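PDB 4PYS: beta-N-acetylhexosaminidase from Bacteroides fragilis, which probably hydrolyses terminal beta-linked N-acetylhexosamine residues from glycans. Local coordinates for residues A[135-141]-A[433-438]; A[142-148]-A[437-443]. One frame throughout, in Å; residues are numbered along the deposited sequence.

Overall arrangement
Both contacts join the first and last strands of the family 20 catalytic barrel, 132-138 and 428-435, or the loops that follow them. Along the chain the segments come in the order 135-141, 142-148, 433-438, 437-443, so the two contacts alternate, and about 290 residues separate the partners of each. Contact 1 pairs the strands and closes the barrel; contact 2 joins the loops leaving their C-terminal ends, by side-chain and water-mediated bonds, up to the start of helix 146-158. The centres are about 8 Å apart, and Thr437 and Asp438 belong to both. Gln144 of contact 2 stitches them together, with OE1 2.7 Å from Ser139 OG and NE2 3.1 Å from Asp138 O.

Contact 1. Residues A[135-141]-A[433-438]; sequences FMLDSGR and SALWTD
Strands 135-138 and 433-435 run parallel, their axes 4.6 Å apart at 16°, with Phe135 beside Ser433, Met136 beside Ala434 and Leu137 beside Leu435. The ladder is Met136 N to Ser433 O (2.8 Å), Leu435 N to Met136 O (2.9 Å) and Asp138 N to Leu435 O (3.2 Å). Selenomethionine Met136 (chi1 t, chi2 t, chi3 p) lies over one face of Trp436, CE 3.4 Å and SE 3.9 Å from the centroid of the six-membered ring: a CH-pi and Met-aromatic contact. Past the strands, Thr437 is held twice by Asp138, through OG1 to O and N to OD2, both 3.0 Å. Asp138 OD1 meanwhile accepts from Gly140 N (2.9 Å) in an Asx turn and from Arg141 N (3.0 Å). This turns the chain so that Arg141 NH2 reaches Asp138 OD2 (2.9 Å) and, weakly and by charge alone, Asp438 OD1 (3.4 Å). First strand against last is the closure of a TIM barrel, and the salt-bridge network sits at its C-terminal mouth, where Asp438 OD2 hydrogen-bonds a glycerol, probably from the crystallisation liquor. Strand 163-170 flanks 135-138 on its other edge; Phe135, Leu137 and Ser433 face outward, under helices 146-158 and 453-462.

Contact 2. Residues A[142-148]-A[437-443]; sequences QYQKVST and TDDGVTE
Residues 142-144 are extended and Lys145 (phi/psi -64°/160°) takes the N-cap position of helix 146-158. Segment 437-443 is irregular: Asp439 and Gly440 both have positive phi (72° and 77°), turning the chain into extended Val441 and Thr442. CA atoms come nearest at Gln142 and Thr437 (6.3 Å) and at Gln144 and Glu443 (6.4 Å). Glu443 (chi1 m, chi2 t) is the most covered residue: OE2 accepts from Lys145 N (2.8 Å), OE1 takes a very short bond from Thr148 OG1 (2.4 Å), and Lys145 NZ adds a long salt bridge to OE1 (4.0 Å). At the TIM barrel's closing seam, Glu443 ties the loop after the last strand to the N-terminal turn of helix 146-158. Gln142, chi1 and chi2 both m, lays CG 3.3 Å from Val441 O and 3.5 Å from Thr437 OG1, whose hydrogen bond goes to Asp138. One water bridges Tyr143 O (2.7 Å) and Glu443 OE2 (2.8 Å); another joins Gln144 NE2 (3.1 Å) to Val441 O (2.7 Å), while Gln144 OE1 bonds Ser139.

Contact 1. Residues A[135-141]-A[433-438]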
ATOM      1  N   PHE A 135      -2.025   0.057   0.200  1.00 18.56           N
ATOM      2  CA  PHE A 135      -2.342  -1.046  -0.700  1.00 17.48           C
ATOM      3  C   PHE A 135      -1.028  -1.753  -0.970  1.00 17.59           C
ATOM      4  O   PHE A 135      -0.026  -1.097  -1.247  1.00 16.15           O
ATOM      5  CB  PHE A 135      -2.895  -0.534  -2.027  1.00 18.55           C
ATOM      6  CG  PHE A 135      -3.037  -1.611  -3.069  1.00 16.13           C
ATOM      7  CD1 PHE A 135      -4.000  -2.597  -2.923  1.00 18.68           C
ATOM      8  CD2 PHE A 135      -2.206  -1.642  -4.183  1.00 19.35           C
ATOM      9  CE1 PHE A 135      -4.157  -3.599  -3.879  1.00 21.94           C
ATOM     10  CE2 PHE A 135      -2.348  -2.656  -5.152  1.00 21.40           C
ATOM     11  CZ  PHE A 135      -3.318  -3.633  -4.989  1.00 21.59           C
HETATM   12  N   MSE A 136      -1.037  -3.078  -0.874  1.00 18.22           N
HETATM   13  CA  MSE A 136       0.151  -3.882  -1.157  1.00 20.46           C
HETATM   14  C   MSE A 136      -0.004  -4.689  -2.436  1.00 21.00           C
HETATM   15  O   MSE A 136      -1.041  -5.322  -2.656  1.00 19.18           O
HETATM   16  CB  MSE A 136       0.408  -4.869  -0.019  1.00 18.16           C
HETATM   17  CG  MSE A 136       1.759  -5.587  -0.172  1.00 22.06           C
HETATM   18 SE   MSE A 136       1.754  -7.373   0.588  0.67 22.71          SE
HETATM   19  CE  MSE A 136       0.947  -8.300  -0.909  1.00 22.63           C
ATOM     20  N   LEU A 137       1.033  -4.692  -3.275  1.00 18.78           N
ATOM     21  CA  LEU A 137       1.037  -5.549  -4.463  1.00 20.90           C
ATOM     22  C   LEU A 137       2.189  -6.529  -4.351  1.00 22.86           C
ATOM     23  O   LEU A 137       3.308  -6.140  -4.003  1.00 20.03           O
ATOM     24  CB  LEU A 137       1.171  -4.718  -5.746  1.00 21.03           C
ATOM     25  CG  LEU A 137       1.149  -5.524  -7.054  1.00 25.73           C
ATOM     26  CD1 LEU A 137      -0.161  -6.277  -7.218  1.00 24.64           C
ATOM     27  CD2 LEU A 137       1.387  -4.605  -8.238  1.00 26.91           C
ATOM     28  N   ASP A 138       1.895  -7.795  -4.626  1.00 23.01           N
ATOM     29  CA  ASP A 138       2.882  -8.871  -4.613  1.00 26.24           C
ATOM     30  C   ASP A 138       3.590  -8.887  -5.959  1.00 27.41           C
ATOM     31  O   ASP A 138       3.064  -9.420  -6.942  1.00 24.53           O
ATOM     32  CB  ASP A 138       2.152 -10.198  -4.366  1.00 21.02           C
ATOM     33  CG  ASP A 138       3.066 -11.414  -4.352  1.00 25.41           C
ATOM     34  OD1 ASP A 138       4.307 -11.319  -4.563  1.00 25.99           O
ATOM     35  OD2 ASP A 138       2.509 -12.504  -4.131  1.00 26.92           O
ATOM     36  N   SER A 139       4.774  -8.276  -5.994  1.00 21.20           N
ATOM     37  CA  SER A 139       5.657  -8.311  -7.152  1.00 21.75           C
ATOM     38  C   SER A 139       6.768  -9.328  -6.926  1.00 26.78           C
ATOM     39  O   SER A 139       7.777  -9.297  -7.611  1.00 31.66           O
ATOM     40  CB  SER A 139       6.291  -6.936  -7.393  1.00 22.50           C
ATOM     41  OG  SER A 139       5.313  -5.950  -7.673  1.00 25.14           O
ATOM     42  N   GLY A 140       6.607 -10.219  -5.953  1.00 25.06           N
ATOM     43  CA  GLY A 140       7.597 -11.271  -5.762  1.00 25.90           C
ATOM     44  C   GLY A 140       7.242 -12.496  -6.595  1.00 26.40           C
ATOM     45  O   GLY A 140       8.056 -13.000  -7.379  1.00 27.19           O
ATOM     46  N   ARG A 141       6.011 -12.977  -6.440  1.00 25.89           N
ATOM     47  CA  ARG A 141       5.576 -14.182  -7.161  1.00 26.98           C
ATOM     48  C   ARG A 141       5.351 -13.928  -8.644  1.00 28.15           C
ATOM     49  O   ARG A 141       5.465 -14.844  -9.475  1.00 30.28           O
ATOM     50  CB  ARG A 141       4.270 -14.702  -6.564  1.00 32.01           C
ATOM     51  CG  ARG A 141       4.407 -15.167  -5.132  1.00 32.74           C
ATOM     52  CD  ARG A 141       3.148 -15.861  -4.643  1.00 34.69           C
ATOM     53  NE  ARG A 141       3.379 -16.515  -3.359  1.00 31.45           N
ATOM     54  CZ  ARG A 141       3.437 -15.873  -2.198  1.00 37.87           C
ATOM     55  NH1 ARG A 141       3.655 -16.548  -1.076  1.00 34.75           N
ATOM     56  NH2 ARG A 141       3.284 -14.554  -2.158  1.00 30.60           N
ATOM     57  N   SER A 433      -4.618  -3.020   2.636  1.00 17.39           N
ATOM     58  CA  SER A 433      -5.338  -3.877   1.706  1.00 17.58           C
ATOM     59  C   SER A 433      -4.238  -4.554   0.904  1.00 20.82           C
ATOM     60  O   SER A 433      -3.142  -3.998   0.767  1.00 20.55           O
ATOM     61  CB  SER A 433      -6.212  -3.041   0.788  1.00 17.34           C
ATOM     62  OG  SER A 433      -5.469  -2.000   0.177  1.00 18.33           O
ATOM     63  N   ALA A 434      -4.500  -5.754   0.390  1.00 19.80           N
ATOM     64  CA  ALA A 434      -3.435  -6.484  -0.287  1.00 22.82           C
ATOM     65  C   ALA A 434      -3.913  -7.268  -1.486  1.00 22.26           C
ATOM     66  O   ALA A 434      -5.044  -7.770  -1.523  1.00 20.28           O
ATOM     67  CB  ALA A 434      -2.731  -7.421   0.681  1.00 22.77           C
ATOM     68  N   LEU A 435      -3.021  -7.399  -2.457  1.00 19.18           N
ATOM     69  CA  LEU A 435      -3.282  -8.264  -3.595  1.00 19.20           C
ATOM     70  C   LEU A 435      -2.089  -9.195  -3.757  1.00 19.92           C
ATOM     71  O   LEU A 435      -1.076  -8.819  -4.360  1.00 21.36           O
ATOM     72  CB  LEU A 435      -3.495  -7.420  -4.858  1.00 18.28           C
ATOM     73  CG  LEU A 435      -4.049  -8.113  -6.121  1.00 22.70           C
ATOM     74  CD1 LEU A 435      -3.073  -9.071  -6.801  1.00 21.57           C
ATOM     75  CD2 LEU A 435      -5.346  -8.847  -5.801  1.00 25.41           C
ATOM     76  N   TRP A 436      -2.200 -10.402  -3.205  1.00 19.60           N
ATOM     77  CA  TRP A 436      -1.160 -11.415  -3.340  1.00 23.24           C
ATOM     78  C   TRP A 436      -1.348 -12.117  -4.673  1.00 24.65           C
ATOM     79  O   TRP A 436      -2.472 -12.360  -5.096  1.00 24.74           O
ATOM     80  CB  TRP A 436      -1.263 -12.445  -2.209  1.00 21.80           C
ATOM     81  CG  TRP A 436      -1.006 -11.840  -0.871  1.00 24.12           C
ATOM     82  CD1 TRP A 436      -1.934 -11.352   0.007  1.00 24.40           C
ATOM     83  CD2 TRP A 436       0.274 -11.632  -0.260  1.00 23.87           C
ATOM     84  NE1 TRP A 436      -1.306 -10.857   1.131  1.00 22.92           N
ATOM     85  CE2 TRP A 436       0.048 -11.017   0.990  1.00 23.32           C
ATOM     86  CE3 TRP A 436       1.588 -11.908  -0.649  1.00 25.05           C
ATOM     87  CZ2 TRP A 436       1.092 -10.671   1.853  1.00 24.79           C
ATOM     88  CZ3 TRP A 436       2.624 -11.569   0.213  1.00 32.84           C
ATOM     89  CH2 TRP A 436       2.367 -10.954   1.449  1.00 29.02           C
ATOM     90  N   THR A 437      -0.250 -12.451  -5.336  1.00 21.51           N
ATOM     91  CA  THR A 437      -0.353 -13.035  -6.674  1.00 25.40           C
ATOM     92  C   THR A 437      -0.123 -14.550  -6.730  1.00 25.20           C
ATOM     93  O   THR A 437       0.230 -15.097  -7.784  1.00 27.77           O
ATOM     94  CB  THR A 437       0.515 -12.253  -7.705  1.00 25.20           C
ATOM     95  OG1 THR A 437       1.870 -12.144  -7.233  1.00 26.86           O
ATOM     96  CG2 THR A 437      -0.047 -10.846  -7.899  1.00 21.53           C
ATOM     97  N   ASP A 438      -0.356 -15.230  -5.605  1.00 26.37           N
ATOM     98  CA  ASP A 438      -0.331 -16.700  -5.557  1.00 29.88           C
ATOM     99  C   ASP A 438      -1.207 -17.303  -6.656  1.00 29.33           C
ATOM    100  O   ASP A 438      -2.252 -16.733  -7.009  1.00 29.92           O
ATOM    101  CB  ASP A 438      -0.899 -17.221  -4.226  1.00 33.00           C
ATOM    102  CG  ASP A 438      -0.221 -16.630  -3.013  1.00 33.53           C
ATOM    103  OD1 ASP A 438       0.109 -15.422  -3.034  1.00 30.02           O
ATOM    104  OD2 ASP A 438      -0.038 -17.378  -2.024  1.00 35.16           O
TER

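Contact 2. Residues A[142-148]-A[437-443]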
ATOM      1  N   GLN A 142       4.999 -12.690  -8.961  1.00 27.01           N
ATOM      2  CA  GLN A 142       4.720 -12.284 -10.330  1.00 28.71           C
ATOM      3  C   GLN A 142       5.450 -10.978 -10.599  1.00 29.08           C
ATOM      4  O   GLN A 142       5.605 -10.155  -9.704  1.00 33.07           O
ATOM      5  CB  GLN A 142       3.214 -12.066 -10.521  1.00 25.72           C
ATOM      6  CG  GLN A 142       2.382 -13.352 -10.499  1.00 26.25           C
ATOM      7  CD  GLN A 142       2.678 -14.263 -11.669  1.00 26.25           C
ATOM      8  OE1 GLN A 142       2.944 -13.795 -12.781  1.00 30.01           O
ATOM      9  NE2 GLN A 142       2.643 -15.574 -11.434  1.00 25.39           N
ATOM     10  N   TYR A 143       5.916 -10.794 -11.828  1.00 23.95           N
ATOM     11  CA  TYR A 143       6.477  -9.512 -12.244  1.00 22.83           C
ATOM     12  C   TYR A 143       5.402  -8.703 -12.960  1.00 26.32           C
ATOM     13  O   TYR A 143       4.740  -9.222 -13.861  1.00 27.27           O
ATOM     14  CB  TYR A 143       7.687  -9.747 -13.176  1.00 27.17           C
ATOM     15  CG  TYR A 143       8.166  -8.492 -13.876  1.00 30.36           C
ATOM     16  CD1 TYR A 143       8.993  -7.572 -13.225  1.00 31.00           C
ATOM     17  CD2 TYR A 143       7.779  -8.218 -15.182  1.00 31.93           C
ATOM     18  CE1 TYR A 143       9.421  -6.414 -13.869  1.00 30.59           C
ATOM     19  CE2 TYR A 143       8.195  -7.074 -15.828  1.00 32.60           C
ATOM     20  CZ  TYR A 143       9.014  -6.175 -15.171  1.00 35.92           C
ATOM     21  OH  TYR A 143       9.419  -5.032 -15.830  1.00 36.76           O
ATOM     22  N   GLN A 144       5.204  -7.454 -12.539  1.00 25.91           N
ATOM     23  CA  GLN A 144       4.347  -6.535 -13.281  1.00 25.89           C
ATOM     24  C   GLN A 144       5.209  -5.454 -13.907  1.00 23.62           C
ATOM     25  O   GLN A 144       6.143  -4.950 -13.263  1.00 27.65           O
ATOM     26  CB  GLN A 144       3.309  -5.890 -12.358  1.00 24.69           C
ATOM     27  CG  GLN A 144       2.406  -6.894 -11.648  1.00 21.60           C
ATOM     28  CD  GLN A 144       2.981  -7.346 -10.335  1.00 26.87           C
ATOM     29  OE1 GLN A 144       3.900  -6.721  -9.805  1.00 27.31           O
ATOM     30  NE2 GLN A 144       2.433  -8.423  -9.785  1.00 24.47           N
ATOM     31  N   LYS A 145       4.897  -5.067 -15.140  1.00 24.12           N
ATOM     32  CA  LYS A 145       5.691  -4.016 -15.778  1.00 28.26           C
ATOM     33  C   LYS A 145       5.581  -2.688 -15.047  1.00 29.18           C
ATOM     34  O   LYS A 145       4.651  -2.466 -14.267  1.00 24.94           O
ATOM     35  CB  LYS A 145       5.395  -3.868 -17.273  1.00 38.56           C
ATOM     36  CG  LYS A 145       3.964  -4.006 -17.698  1.00 48.21           C
ATOM     37  CD  LYS A 145       3.941  -4.344 -19.188  1.00 54.99           C
ATOM     38  CE  LYS A 145       2.547  -4.692 -19.673  1.00 61.14           C
ATOM     39  NZ  LYS A 145       1.723  -3.482 -19.939  1.00 64.57           N
ATOM     40  N   VAL A 146       6.553  -1.815 -15.280  1.00 26.76           N
ATOM     41  CA  VAL A 146       6.601  -0.539 -14.568  1.00 25.69           C
ATOM     42  C   VAL A 146       5.309   0.257 -14.734  1.00 26.16           C
ATOM     43  O   VAL A 146       4.817   0.843 -13.767  1.00 22.26           O
ATOM     44  CB  VAL A 146       7.816   0.299 -15.021  1.00 30.05           C
ATOM     45  CG1 VAL A 146       7.726   1.711 -14.491  1.00 31.26           C
ATOM     46  CG2 VAL A 146       9.100  -0.357 -14.554  1.00 33.87           C
ATOM     47  N   SER A 147       4.743   0.263 -15.939  1.00 28.36           N
ATOM     48  CA  SER A 147       3.498   1.017 -16.155  1.00 28.32           C
ATOM     49  C   SER A 147       2.348   0.468 -15.311  1.00 27.91           C
ATOM     50  O   SER A 147       1.425   1.199 -14.949  1.00 25.62           O
ATOM     51  CB  SER A 147       3.119   1.043 -17.639  1.00 29.33           C
ATOM     52  OG  SER A 147       2.937  -0.264 -18.148  1.00 30.02           O
ATOM     53  N   THR A 148       2.407  -0.823 -14.993  1.00 21.87           N
ATOM     54  CA  THR A 148       1.386  -1.456 -14.157  1.00 22.09           C
ATOM     55  C   THR A 148       1.596  -1.140 -12.681  1.00 22.03           C
ATOM     56  O   THR A 148       0.632  -0.903 -11.949  1.00 21.64           O
ATOM     57  CB  THR A 148       1.316  -2.976 -14.402  1.00 25.84           C
ATOM     58  OG1 THR A 148       0.936  -3.218 -15.768  1.00 25.89           O
ATOM     59  CG2 THR A 148       0.304  -3.642 -13.473  1.00 26.21           C
ATOM     60  N   THR A 437      -0.250 -12.451  -5.336  1.00 21.51           N
ATOM     61  CA  THR A 437      -0.353 -13.035  -6.674  1.00 25.40           C
ATOM     62  C   THR A 437      -0.123 -14.550  -6.730  1.00 25.20           C
ATOM     63  O   THR A 437       0.230 -15.097  -7.784  1.00 27.77           O
ATOM     64  CB  THR A 437       0.515 -12.253  -7.705  1.00 25.20           C
ATOM     65  OG1 THR A 437       1.870 -12.144  -7.233  1.00 26.86           O
ATOM     66  CG2 THR A 437      -0.047 -10.846  -7.899  1.00 21.53           C
ATOM     67  N   ASP A 438      -0.356 -15.230  -5.605  1.00 26.37           N
ATOM     68  CA  ASP A 438      -0.331 -16.700  -5.557  1.00 29.88           C
ATOM     69  C   ASP A 438      -1.207 -17.303  -6.656  1.00 29.33           C
ATOM     70  O   ASP A 438      -2.252 -16.733  -7.009  1.00 29.92           O
ATOM     71  CB  ASP A 438      -0.899 -17.221  -4.226  1.00 33.00           C
ATOM     72  CG  ASP A 438      -0.221 -16.630  -3.013  1.00 33.53           C
ATOM     73  OD1 ASP A 438       0.109 -15.422  -3.034  1.00 30.02           O
ATOM     74  OD2 ASP A 438      -0.038 -17.378  -2.024  1.00 35.16           O
ATOM     75  N   ASP A 439      -0.794 -18.461  -7.156  1.00 32.74           N
ATOM     76  CA  ASP A 439      -1.563 -19.236  -8.139  1.00 35.40           C
ATOM     77  C   ASP A 439      -1.575 -18.613  -9.537  1.00 36.00           C
ATOM     78  O   ASP A 439      -2.489 -18.869 -10.319  1.00 33.41           O
ATOM     79  CB  ASP A 439      -3.003 -19.505  -7.659  1.00 35.96           C
ATOM     80  CG  ASP A 439      -3.102 -20.703  -6.738  1.00 47.66           C
ATOM     81  OD1 ASP A 439      -2.314 -21.654  -6.907  1.00 58.66           O
ATOM     82  OD2 ASP A 439      -3.988 -20.700  -5.857  1.00 52.08           O
ATOM     83  N   GLY A 440      -0.569 -17.802  -9.847  1.00 32.23           N
ATOM     84  CA  GLY A 440      -0.403 -17.303 -11.204  1.00 35.89           C
ATOM     85  C   GLY A 440      -1.340 -16.177 -11.608  1.00 32.82           C
ATOM     86  O   GLY A 440      -1.866 -16.181 -12.721  1.00 32.80           O
ATOM     87  N   VAL A 441      -1.544 -15.216 -10.711  1.00 28.86           N
ATOM     88  CA  VAL A 441      -2.333 -14.030 -11.032  1.00 29.12           C
ATOM     89  C   VAL A 441      -1.502 -13.066 -11.881  1.00 25.71           C
ATOM     90  O   VAL A 441      -0.642 -12.352 -11.368  1.00 30.75           O
ATOM     91  CB  VAL A 441      -2.833 -13.325  -9.757  1.00 26.02           C
ATOM     92  CG1 VAL A 441      -3.585 -12.025 -10.103  1.00 26.36           C
ATOM     93  CG2 VAL A 441      -3.729 -14.267  -8.957  1.00 26.53           C
ATOM     94  N   THR A 442      -1.755 -13.066 -13.185  1.00 27.20           N
ATOM     95  CA  THR A 442      -1.030 -12.217 -14.117  1.00 25.55           C
ATOM     96  C   THR A 442      -1.668 -10.833 -14.115  1.00 29.27           C
ATOM     97  O   THR A 442      -2.685 -10.622 -13.456  1.00 26.22           O
ATOM     98  CB  THR A 442      -1.094 -12.792 -15.531  1.00 28.76           C
ATOM     99  OG1 THR A 442      -2.469 -12.911 -15.912  1.00 31.26           O
ATOM    100  CG2 THR A 442      -0.440 -14.168 -15.588  1.00 32.48           C
ATOM    101  N   GLU A 443      -1.081  -9.892 -14.845  1.00 26.65           N
ATOM    102  CA  GLU A 443      -1.550  -8.499 -14.795  1.00 33.25           C
ATOM    103  C   GLU A 443      -3.019  -8.351 -15.206  1.00 25.43           C
ATOM    104  O   GLU A 443      -3.757  -7.541 -14.627  1.00 27.32           O
ATOM    105  CB  GLU A 443      -0.691  -7.613 -15.701  1.00 35.63           C
ATOM    106  CG  GLU A 443       0.758  -7.458 -15.247  1.00 37.35           C
ATOM    107  CD  GLU A 443       1.511  -6.427 -16.062  1.00 39.03           C
ATOM    108  OE1 GLU A 443       0.865  -5.503 -16.598  1.00 37.25           O
ATOM    109  OE2 GLU A 443       2.748  -6.539 -16.161  1.00 38.18           O
TER
HETATM  110  O   HOH W   1       4.275  -8.868 -16.483  1.00 30.59           O
HETATM  111  O   HOH W   2       0.539  -9.908 -11.699  1.00 26.50           O